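Local coordinates for CofB (Escherichia coli, PDB 5AX6), which is a minor pilin that forms a homotrimer and probably takes part in assembling the CFA/III type IVb pilus of enterotoxigenic Escherichia coli, at residues Val409-Asp414 and Gly434-Leu439. Residues are numbered along the deposited sequence; the frame is centred on the assembly and turned at random.
Sequences VADTKD and GQLGYL
Thr412 and Gln435 carry the polar side of this contact, their side chains crossing at about a right angle. OG1 of Thr412 sits between its backbone N and carbonyl carbon (chi1 57°) and works both ways: it gives its proton to Gln435 O (2.5 Å) from above the carbonyl plane, and accepts from Gln435 NE2 at 2.7 Å, nearly straight and almost in the amide plane. Gln435 CG runs anti to the backbone N (chi1 -179°) and the chain stays extended beyond it, bringing NE2 to OG1 and within 2.6 Å of Lys413 O. Thr412 N adds a weak bond to Gln435 O, so that carbonyl is held twice.

Asp411 turns OD1 to Gln435 N in a long, bent bond (3.3 Å), nearly along the C-O axis, and OD1 also takes a weak bond from Thr412 N. Its OD2 is bonded by Ala421 N. Ala410 is the centre of an inverse gamma turn, and Ala410 O accepts from Gly437 N at 2.7 Å, straight and in the carbonyl plane. With the weak bond from Thr412 N to Gln435 O, this frames Asp411 and Leu436 as a single antiparallel, non-hydrogen-bonded bridge. On the apolar side, Leu436 spreads both methyls against Val409, CD2 lying 3.9 Å from Val409 CB. Ala410 CB points toward 434-439 and rests against Gly437 O at 3.6 Å, with Leu439 CD1 farther off at 4.1 Å.

Within the C-terminal domain, the contact ties the loop that leaves strand 398-409 to the start of strand 438-448. Val461 of strand 452-463 packs on Ala410 and Thr412. Val409 continues its sheet antiparallel into a second subunit, and Tyr438 meets Tyr438 of both other subunits edge-to-face, so this contact lies at the trimer interface.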
ATOM      1  N   VAL A 409      33.337  43.496  -2.980  1.00 20.85           N
ATOM      2  CA  VAL A 409      33.786  44.882  -3.090  1.00 19.05           C
ATOM      3  C   VAL A 409      35.307  44.969  -3.165  1.00 19.63           C
ATOM      4  O   VAL A 409      36.034  44.117  -2.631  1.00 23.40           O
ATOM      5  CB  VAL A 409      33.279  45.771  -1.911  1.00 17.25           C
ATOM      6  CG1 VAL A 409      31.757  45.914  -1.960  1.00 22.69           C
ATOM      7  CG2 VAL A 409      33.739  45.202  -0.569  1.00 25.49           C
ATOM      8  N   ALA A 410      35.770  45.997  -3.866  1.00 24.76           N
ATOM      9  CA  ALA A 410      37.190  46.244  -4.047  1.00 26.54           C
ATOM     10  C   ALA A 410      37.754  46.996  -2.844  1.00 27.74           C
ATOM     11  O   ALA A 410      38.124  48.165  -2.947  1.00 28.10           O
ATOM     12  CB  ALA A 410      37.424  47.027  -5.330  1.00 22.39           C
ATOM     13  N   ASP A 411      37.797  46.328  -1.698  1.00 28.26           N
ATOM     14  CA  ASP A 411      38.278  46.973  -0.484  1.00 29.69           C
ATOM     15  C   ASP A 411      39.777  47.300  -0.595  1.00 30.89           C
ATOM     16  O   ASP A 411      40.517  46.624  -1.304  1.00 25.31           O
ATOM     17  CB  ASP A 411      38.006  46.085   0.731  1.00 25.00           C
ATOM     18  CG  ASP A 411      37.981  46.869   2.044  1.00 34.42           C
ATOM     19  OD1 ASP A 411      37.923  48.118   2.005  1.00 33.27           O
ATOM     20  OD2 ASP A 411      37.998  46.226   3.114  1.00 33.14           O
ATOM     21  N   THR A 412      40.207  48.346   0.100  1.00 30.77           N
ATOM     22  CA  THR A 412      41.624  48.710   0.154  1.00 29.03           C
ATOM     23  C   THR A 412      41.987  49.069   1.593  1.00 33.15           C
ATOM     24  O   THR A 412      41.104  49.217   2.429  1.00 33.54           O
ATOM     25  CB  THR A 412      41.945  49.887  -0.778  1.00 33.40           C
ATOM     26  OG1 THR A 412      41.124  51.011  -0.429  1.00 37.72           O
ATOM     27  CG2 THR A 412      41.687  49.496  -2.235  1.00 32.91           C
ATOM     28  N   LYS A 413      43.280  49.194   1.884  1.00 37.59           N
ATOM     29  CA  LYS A 413      43.721  49.514   3.241  1.00 43.71           C
ATOM     30  C   LYS A 413      43.185  50.869   3.697  1.00 43.87           C
ATOM     31  O   LYS A 413      43.145  51.821   2.917  1.00 47.20           O
ATOM     32  CB  LYS A 413      45.248  49.516   3.325  1.00 48.68           C
ATOM     33  CG  LYS A 413      45.896  48.159   3.138  1.00 47.49           C
ATOM     34  CD  LYS A 413      47.413  48.300   3.068  1.00 59.38           C
ATOM     35  CE  LYS A 413      48.108  46.943   3.096  1.00 62.78           C
ATOM     36  NZ  LYS A 413      49.395  47.001   3.859  1.00 63.24           N
ATOM     37  N   ASP A 414      42.763  50.955   4.954  1.00 40.43           N
ATOM     38  CA  ASP A 414      42.356  52.242   5.502  1.00 46.41           C
ATOM     39  C   ASP A 414      43.561  52.924   6.148  1.00 48.47           C
ATOM     40  O   ASP A 414      44.688  52.434   6.032  1.00 44.23           O
ATOM     41  CB  ASP A 414      41.211  52.081   6.506  1.00 40.00           C
ATOM     42  CG  ASP A 414      41.635  51.386   7.800  1.00 47.81           C
ATOM     43  OD1 ASP A 414      42.783  50.903   7.906  1.00 44.55           O
ATOM     44  OD2 ASP A 414      40.792  51.312   8.718  1.00 50.13           O
ATOM     45  N   GLY A 434      33.725  50.203   3.903  1.00 61.39           N
ATOM     46  CA  GLY A 434      35.052  50.006   3.338  1.00 53.77           C
ATOM     47  C   GLY A 434      35.550  51.214   2.560  1.00 54.47           C
ATOM     48  O   GLY A 434      34.795  52.156   2.299  1.00 52.50           O
ATOM     49  N   GLN A 435      36.832  51.189   2.200  1.00 50.64           N
ATOM     50  CA  GLN A 435      37.423  52.211   1.334  1.00 45.11           C
ATOM     51  C   GLN A 435      37.656  51.590  -0.032  1.00 39.39           C
ATOM     52  O   GLN A 435      38.605  50.824  -0.209  1.00 42.16           O
ATOM     53  CB  GLN A 435      38.736  52.738   1.921  1.00 46.37           C
ATOM     54  CG  GLN A 435      39.404  53.834   1.097  1.00 49.53           C
ATOM     55  CD  GLN A 435      40.869  54.047   1.475  1.00 59.00           C
ATOM     56  OE1 GLN A 435      41.230  55.069   2.058  1.00 68.79           O
ATOM     57  NE2 GLN A 435      41.716  53.079   1.136  1.00 64.54           N
ATOM     58  N   LEU A 436      36.804  51.907  -1.004  1.00 35.81           N
ATOM     59  CA  LEU A 436      36.756  51.084  -2.211  1.00 36.27           C
ATOM     60  C   LEU A 436      37.622  51.595  -3.361  1.00 36.71           C
ATOM     61  O   LEU A 436      37.662  52.789  -3.654  1.00 36.44           O
ATOM     62  CB  LEU A 436      35.303  50.928  -2.683  1.00 32.07           C
ATOM     63  CG  LEU A 436      34.342  50.248  -1.692  1.00 38.33           C
ATOM     64  CD1 LEU A 436      33.082  49.746  -2.393  1.00 37.91           C
ATOM     65  CD2 LEU A 436      35.008  49.113  -0.901  1.00 34.85           C
ATOM     66  N   GLY A 437      38.327  50.668  -4.003  1.00 28.12           N
ATOM     67  CA  GLY A 437      39.056  50.969  -5.223  1.00 29.55           C
ATOM     68  C   GLY A 437      38.239  50.531  -6.425  1.00 29.86           C
ATOM     69  O   GLY A 437      37.004  50.484  -6.350  1.00 29.63           O
ATOM     70  N   TYR A 438      38.909  50.217  -7.532  1.00 24.58           N
ATOM     71  CA  TYR A 438      38.216  49.732  -8.724  1.00 26.15           C
ATOM     72  C   TYR A 438      38.346  48.219  -8.796  1.00 29.75           C
ATOM     73  O   TYR A 438      39.426  47.672  -8.611  1.00 24.68           O
ATOM     74  CB  TYR A 438      38.775  50.344 -10.007  1.00 29.17           C
ATOM     75  CG  TYR A 438      38.931  51.841  -9.973  1.00 30.44           C
ATOM     76  CD1 TYR A 438      38.132  52.627  -9.153  1.00 28.59           C
ATOM     77  CD2 TYR A 438      39.882  52.471 -10.763  1.00 29.08           C
ATOM     78  CE1 TYR A 438      38.280  54.011  -9.119  1.00 34.53           C
ATOM     79  CE2 TYR A 438      40.043  53.848 -10.730  1.00 33.78           C
ATOM     80  CZ  TYR A 438      39.240  54.610  -9.909  1.00 36.79           C
ATOM     81  OH  TYR A 438      39.399  55.974  -9.883  1.00 34.79           O
ATOM     82  N   LEU A 439      37.239  47.546  -9.063  1.00 24.40           N
ATOM     83  CA  LEU A 439      37.249  46.094  -9.153  1.00 21.34           C
ATOM     84  C   LEU A 439      37.778  45.619 -10.511  1.00 24.83           C
ATOM     85  O   LEU A 439      37.357  46.125 -11.553  1.00 24.85           O
ATOM     86  CB  LEU A 439      35.825  45.579  -8.924  1.00 23.46           C
ATOM     87  CG  LEU A 439      35.556  44.110  -8.684  1.00 31.81           C
ATOM     88  CD1 LEU A 439      36.335  43.644  -7.458  1.00 26.15           C
ATOM     89  CD2 LEU A 439      34.046  43.946  -8.500  1.00 25.79           C
TER